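Local coordinates for protein CalG4 (Micromonospora echinospora, PDB 3IA7) that belongs to the GT-B clan of glycosyltransferase-like proteins, built of two Rossmann-like domains, and binds calcium ions, at residues Q4-V18 and G32-A44. Numbering follows the deposited sequence.
Sequences QRHILFANVQGHGHV and GHRITYVTTPLFA. With CA (calcium ion), chain C.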
loop_
_atom_site.group_PDB
_atom_site.type_symbol
_atom_site.label_atom_id
_atom_site.label_comp_id
_atom_site.label_asym_id
_atom_site.label_seq_id
_atom_site.Cartn_x
_atom_site.Cartn_y
_atom_site.Cartn_z
ATOM N N GLN A 4 -3.304 -25.126 7.188
ATOM C CA GLN A 4 -2.850 -24.085 8.106
ATOM C C GLN A 4 -1.540 -24.507 8.773
ATOM O O GLN A 4 -1.458 -25.587 9.383
ATOM C CB GLN A 4 -3.899 -23.786 9.204
ATOM C CG GLN A 4 -3.390 -22.789 10.321
ATOM C CD GLN A 4 -4.398 -22.568 11.448
ATOM O OE1 GLN A 4 -5.608 -22.463 11.206
ATOM N NE2 GLN A 4 -3.907 -22.516 12.688
ATOM N N ARG A 5 -0.536 -23.649 8.646
ATOM C CA ARG A 5 0.724 -23.788 9.323
ATOM C C ARG A 5 0.928 -22.668 10.342
ATOM O O ARG A 5 0.388 -21.614 10.225
ATOM C CB ARG A 5 1.879 -23.849 8.346
ATOM C CG ARG A 5 1.595 -24.549 7.056
ATOM C CD ARG A 5 1.371 -25.979 7.223
ATOM N NE ARG A 5 2.483 -26.603 7.872
ATOM C CZ ARG A 5 3.426 -27.290 7.260
ATOM N NH1 ARG A 5 4.417 -27.803 7.952
ATOM N NH2 ARG A 5 3.376 -27.435 5.980
ATOM N N HIS A 6 1.701 -22.955 11.360
ATOM C CA HIS A 6 2.037 -21.949 12.343
ATOM C C HIS A 6 3.405 -21.380 11.944
ATOM O O HIS A 6 4.435 -22.088 11.949
ATOM C CB HIS A 6 2.077 -22.525 13.761
ATOM C CG HIS A 6 2.337 -21.481 14.812
ATOM N ND1 HIS A 6 2.636 -21.792 16.122
ATOM C CD2 HIS A 6 2.351 -20.127 14.736
ATOM C CE1 HIS A 6 2.796 -20.672 16.813
ATOM N NE2 HIS A 6 2.625 -19.648 16.001
ATOM N N ILE A 7 3.402 -20.114 11.545
ATOM C CA ILE A 7 4.612 -19.539 11.006
ATOM C C ILE A 7 5.078 -18.420 11.922
ATOM O O ILE A 7 4.312 -17.477 12.190
ATOM C CB ILE A 7 4.356 -19.006 9.562
ATOM C CG1 ILE A 7 3.923 -20.186 8.631
ATOM C CG2 ILE A 7 5.666 -18.338 9.081
ATOM C CD1 ILE A 7 3.676 -19.779 7.159
ATOM N N LEU A 8 6.304 -18.504 12.423
ATOM C CA LEU A 8 6.827 -17.427 13.290
ATOM C C LEU A 8 7.772 -16.496 12.525
ATOM O O LEU A 8 8.679 -16.980 11.807
ATOM C CB LEU A 8 7.514 -17.989 14.515
ATOM C CG LEU A 8 8.332 -16.938 15.275
ATOM C CD1 LEU A 8 7.377 -16.209 16.205
ATOM C CD2 LEU A 8 9.418 -17.604 16.072
ATOM N N PHE A 9 7.531 -15.193 12.646
ATOM C CA PHE A 9 8.460 -14.192 12.098
ATOM C C PHE A 9 9.279 -13.603 13.237
ATOM O O PHE A 9 8.753 -13.121 14.229
ATOM C CB PHE A 9 7.696 -13.048 11.425
ATOM C CG PHE A 9 7.196 -13.352 10.065
ATOM C CD1 PHE A 9 6.228 -14.340 9.850
ATOM C CD2 PHE A 9 7.643 -12.605 8.978
ATOM C CE1 PHE A 9 5.741 -14.609 8.551
ATOM C CE2 PHE A 9 7.154 -12.853 7.673
ATOM C CZ PHE A 9 6.202 -13.883 7.464
ATOM N N ALA A 10 10.577 -13.646 13.094
ATOM C CA ALA A 10 11.487 -12.948 14.036
ATOM C C ALA A 10 12.094 -11.741 13.326
ATOM O O ALA A 10 12.805 -11.910 12.288
ATOM C CB ALA A 10 12.597 -13.912 14.518
ATOM N N ASN A 11 11.866 -10.534 13.862
ATOM C CA ASN A 11 12.382 -9.334 13.244
ATOM C C ASN A 11 12.853 -8.334 14.301
ATOM O O ASN A 11 12.437 -8.395 15.476
ATOM C CB ASN A 11 11.327 -8.650 12.341
ATOM C CG ASN A 11 11.969 -7.863 11.154
ATOM O OD1 ASN A 11 13.168 -7.548 11.131
ATOM N ND2 ASN A 11 11.177 -7.638 10.134
ATOM N N VAL A 12 13.754 -7.457 13.886
ATOM C CA VAL A 12 14.218 -6.380 14.747
ATOM C C VAL A 12 13.202 -5.212 14.627
ATOM O O VAL A 12 12.396 -5.168 13.703
ATOM C CB VAL A 12 15.677 -5.950 14.410
ATOM C CG1 VAL A 12 15.740 -5.415 13.009
ATOM C CG2 VAL A 12 16.181 -4.854 15.389
ATOM N N GLN A 13 13.217 -4.284 15.574
ATOM C CA GLN A 13 12.322 -3.151 15.423
ATOM C C GLN A 13 12.939 -2.190 14.386
ATOM O O GLN A 13 14.136 -2.229 14.119
ATOM C CB GLN A 13 11.991 -2.515 16.779
ATOM C CG GLN A 13 13.127 -1.963 17.488
ATOM C CD GLN A 13 12.745 -0.943 18.577
ATOM O OE1 GLN A 13 11.543 -0.714 18.955
ATOM N NE2 GLN A 13 13.788 -0.349 19.124
ATOM N N GLY A 14 12.131 -1.345 13.784
ATOM C CA GLY A 14 12.659 -0.378 12.846
ATOM C C GLY A 14 11.890 -0.518 11.559
ATOM O O GLY A 14 11.641 -1.642 11.055
ATOM N N HIS A 15 11.506 0.637 11.037
ATOM C CA HIS A 15 10.611 0.710 9.932
ATOM C C HIS A 15 11.191 -0.076 8.742
ATOM O O HIS A 15 10.460 -0.788 8.038
ATOM C CB HIS A 15 10.360 2.170 9.555
ATOM C CG HIS A 15 9.641 2.325 8.258
ATOM N ND1 HIS A 15 8.301 2.026 8.110
ATOM C CD2 HIS A 15 10.085 2.689 7.030
ATOM C CE1 HIS A 15 7.940 2.230 6.851
ATOM N NE2 HIS A 15 9.006 2.622 6.173
ATOM N N GLY A 16 12.497 0.098 8.519
ATOM C CA GLY A 16 13.179 -0.460 7.361
ATOM C C GLY A 16 13.233 -1.983 7.362
ATOM O O GLY A 16 13.407 -2.592 6.313
ATOM N N HIS A 17 13.092 -2.587 8.537
ATOM C CA HIS A 17 13.127 -4.035 8.693
ATOM C C HIS A 17 11.710 -4.571 8.744
ATOM O O HIS A 17 11.417 -5.599 8.127
ATOM C CB HIS A 17 13.871 -4.409 9.976
ATOM C CG HIS A 17 15.343 -4.147 9.881
ATOM N ND1 HIS A 17 16.228 -5.082 9.394
ATOM C CD2 HIS A 17 16.067 -3.030 10.124
ATOM C CE1 HIS A 17 17.447 -4.563 9.368
ATOM N NE2 HIS A 17 17.379 -3.327 9.827
ATOM N N VAL A 18 10.817 -3.833 9.395
ATOM C CA VAL A 18 9.463 -4.347 9.588
ATOM C C VAL A 18 8.627 -4.222 8.302
ATOM O O VAL A 18 7.981 -5.191 7.874
ATOM C CB VAL A 18 8.808 -3.687 10.854
ATOM C CG1 VAL A 18 7.314 -3.929 10.939
ATOM C CG2 VAL A 18 9.492 -4.206 12.138
ATOM N N GLY A 32 -4.721 -18.486 5.360
ATOM C CA GLY A 32 -5.168 -19.347 6.479
ATOM C C GLY A 32 -4.095 -19.704 7.522
ATOM O O GLY A 32 -4.415 -20.348 8.522
ATOM N N HIS A 33 -2.849 -19.280 7.299
ATOM C CA HIS A 33 -1.735 -19.541 8.233
ATOM C C HIS A 33 -1.809 -18.695 9.494
ATOM O O HIS A 33 -2.223 -17.534 9.453
ATOM C CB HIS A 33 -0.381 -19.400 7.529
ATOM C CG HIS A 33 -0.276 -20.260 6.304
ATOM N ND1 HIS A 33 -0.461 -21.626 6.352
ATOM C CD2 HIS A 33 -0.141 -19.944 4.990
ATOM C CE1 HIS A 33 -0.390 -22.120 5.129
ATOM N NE2 HIS A 33 -0.169 -21.124 4.291
ATOM N N ARG A 34 -1.449 -19.311 10.610
ATOM C CA ARG A 34 -1.340 -18.644 11.907
ATOM C C ARG A 34 0.047 -18.003 11.976
ATOM O O ARG A 34 1.085 -18.714 11.916
ATOM C CB ARG A 34 -1.465 -19.679 13.028
ATOM C CG ARG A 34 -1.285 -19.042 14.407
ATOM C CD ARG A 34 -1.337 -20.072 15.516
ATOM N NE ARG A 34 -0.974 -19.420 16.776
ATOM C CZ ARG A 34 -0.714 -20.077 17.901
ATOM N NH1 ARG A 34 -0.715 -21.410 17.914
ATOM N NH2 ARG A 34 -0.432 -19.394 19.006
ATOM N N ILE A 35 0.078 -16.674 12.047
ATOM C CA ILE A 35 1.325 -15.938 12.081
ATOM C C ILE A 35 1.580 -15.333 13.454
ATOM O O ILE A 35 0.712 -14.644 14.033
ATOM C CB ILE A 35 1.374 -14.782 11.024
ATOM C CG1 ILE A 35 0.770 -15.209 9.669
ATOM C CG2 ILE A 35 2.843 -14.176 10.954
ATOM C CD1 ILE A 35 1.586 -16.405 8.985
ATOM N N THR A 36 2.750 -15.644 14.013
ATOM C CA THR A 36 3.185 -15.039 15.245
ATOM C C THR A 36 4.398 -14.192 14.863
ATOM O O THR A 36 5.186 -14.603 14.008
ATOM C CB THR A 36 3.568 -16.120 16.265
ATOM O OG1 THR A 36 2.405 -16.932 16.566
ATOM C CG2 THR A 36 4.099 -15.496 17.573
ATOM N N TYR A 37 4.567 -13.043 15.499
ATOM C CA TYR A 37 5.541 -12.096 15.010
ATOM C C TYR A 37 6.214 -11.439 16.225
ATOM O O TYR A 37 5.522 -10.820 17.065
ATOM C CB TYR A 37 4.845 -11.054 14.096
ATOM C CG TYR A 37 5.802 -10.211 13.224
ATOM C CD1 TYR A 37 5.737 -10.272 11.840
ATOM C CD2 TYR A 37 6.691 -9.298 13.794
ATOM C CE1 TYR A 37 6.574 -9.509 11.039
ATOM C CE2 TYR A 37 7.567 -8.519 12.994
ATOM C CZ TYR A 37 7.496 -8.654 11.605
ATOM O OH TYR A 37 8.293 -7.864 10.792
ATOM N N VAL A 38 7.549 -11.591 16.305
ATOM C CA VAL A 38 8.322 -10.978 17.388
ATOM C C VAL A 38 8.710 -9.534 17.045
ATOM O O VAL A 38 9.431 -9.252 16.035
ATOM C CB VAL A 38 9.591 -11.827 17.748
ATOM C CG1 VAL A 38 10.388 -11.220 18.953
ATOM C CG2 VAL A 38 9.214 -13.343 17.992
ATOM N N THR A 39 8.256 -8.615 17.897
ATOM C CA THR A 39 8.540 -7.211 17.695
ATOM C C THR A 39 8.448 -6.423 19.007
ATOM O O THR A 39 8.311 -7.016 20.073
ATOM C CB THR A 39 7.638 -6.577 16.588
ATOM O OG1 THR A 39 8.185 -5.295 16.221
ATOM C CG2 THR A 39 6.120 -6.477 17.097
ATOM N N THR A 40 8.597 -5.102 18.940
ATOM C CA THR A 40 8.532 -4.278 20.127
ATOM C C THR A 40 7.177 -3.570 20.193
ATOM O O THR A 40 6.435 -3.591 19.207
ATOM C CB THR A 40 9.644 -3.200 20.113
ATOM O OG1 THR A 40 9.490 -2.331 18.966
ATOM C CG2 THR A 40 11.024 -3.828 20.161
ATOM N N PRO A 41 6.852 -2.961 21.343
ATOM C CA PRO A 41 5.585 -2.274 21.385
ATOM C C PRO A 41 5.428 -1.234 20.259
ATOM O O PRO A 41 4.324 -1.010 19.770
ATOM C CB PRO A 41 5.611 -1.634 22.759
ATOM C CG PRO A 41 6.314 -2.722 23.610
ATOM C CD PRO A 41 7.489 -3.002 22.692
ATOM N N LEU A 42 6.546 -0.618 19.863
ATOM C CA LEU A 42 6.528 0.430 18.818
ATOM C C LEU A 42 5.911 -0.033 17.489
ATOM O O LEU A 42 5.343 0.757 16.745
ATOM C CB LEU A 42 7.959 0.960 18.568
ATOM C CG LEU A 42 8.157 2.146 17.598
ATOM C CD1 LEU A 42 7.258 3.357 17.913
ATOM C CD2 LEU A 42 9.670 2.534 17.592
ATOM N N PHE A 43 6.103 -1.290 17.157
ATOM C CA PHE A 43 5.520 -1.843 15.942
ATOM C C PHE A 43 4.427 -2.878 16.110
ATOM O O PHE A 43 3.974 -3.425 15.091
ATOM C CB PHE A 43 6.637 -2.444 15.099
ATOM C CG PHE A 43 7.559 -1.388 14.618
ATOM C CD1 PHE A 43 7.224 -0.610 13.503
ATOM C CD2 PHE A 43 8.695 -1.058 15.374
ATOM C CE1 PHE A 43 8.037 0.423 13.057
ATOM C CE2 PHE A 43 9.545 -0.026 14.948
ATOM C CZ PHE A 43 9.203 0.733 13.777
ATOM N N ALA A 44 4.002 -3.110 17.370
ATOM C CA ALA A 44 3.033 -4.159 17.695
ATOM C C ALA A 44 1.691 -3.899 16.972
ATOM O O ALA A 44 1.046 -4.834 16.451
ATOM C CB ALA A 44 2.834 -4.217 19.238
HETATM CA CA CA C . 3.293 1.707 16.461
HETATM O O HOH W 1 -6.959 -21.423 8.895
HETATM O O HOH W 2 10.194 -6.411 14.708
HETATM O O HOH W 3 2.537 -0.013 18.003
HETATM O O HOH W 4 3.379 2.873 18.588
#
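The guanidinium of R34 lies flat on the imidazole of H6, the two planes 1° apart and their centres separated by 4.0 Å. R34 is extended from CG to NE, which carries its CD over the same ring face, and NE also makes a salt bridge to E53. At its edge the same imidazole meets T36: NE2 and OG1 are hydrogen-bonded at 2.8 Å, so H6 is held both over a face and within its plane. H33 works on the backbone instead, its ND1 accepting from R5 N (3.1 Å) in the ring plane, while its NE2 bonds to E394.

From this end strands 6-10 and 34-39 run on in parallel, with I7 and F9 N giving to R34 and T36 O, and T36 and V38 N giving to I7 and F9 O. On the face bearing I7 and F9, I35 CG2 packs on F9 CD1 and Y37 CD1 comes within 3.4 Å of F9 CB; the F9 and Y37 rings are tilted by just 11° to each other, yet displaced so far that they hardly stack. Y37, its CG turned anti to N (chi1 -165°), reaches across and forward, past F9, to N11, whose ND2 donates to OH (3.0 Å) and also to H17 O. S21 is a further partner of that hydroxyl.

Past the strands, T40 OG1 donates to Q13 OE1 at 2.6 Å. The F43 ring sits against the start of helix 15-30, CE2 lying 3.1 Å from G14 N, and nearby L42 O binds calcium at 2.3 Å, a site completed by E46, waters, and Q225 and H297 of the second subunit. With helix 15-30 as the connection, the paired strands form the first beta-alpha-beta unit of the N-terminal Rossmann-like domain of a GT-B fold.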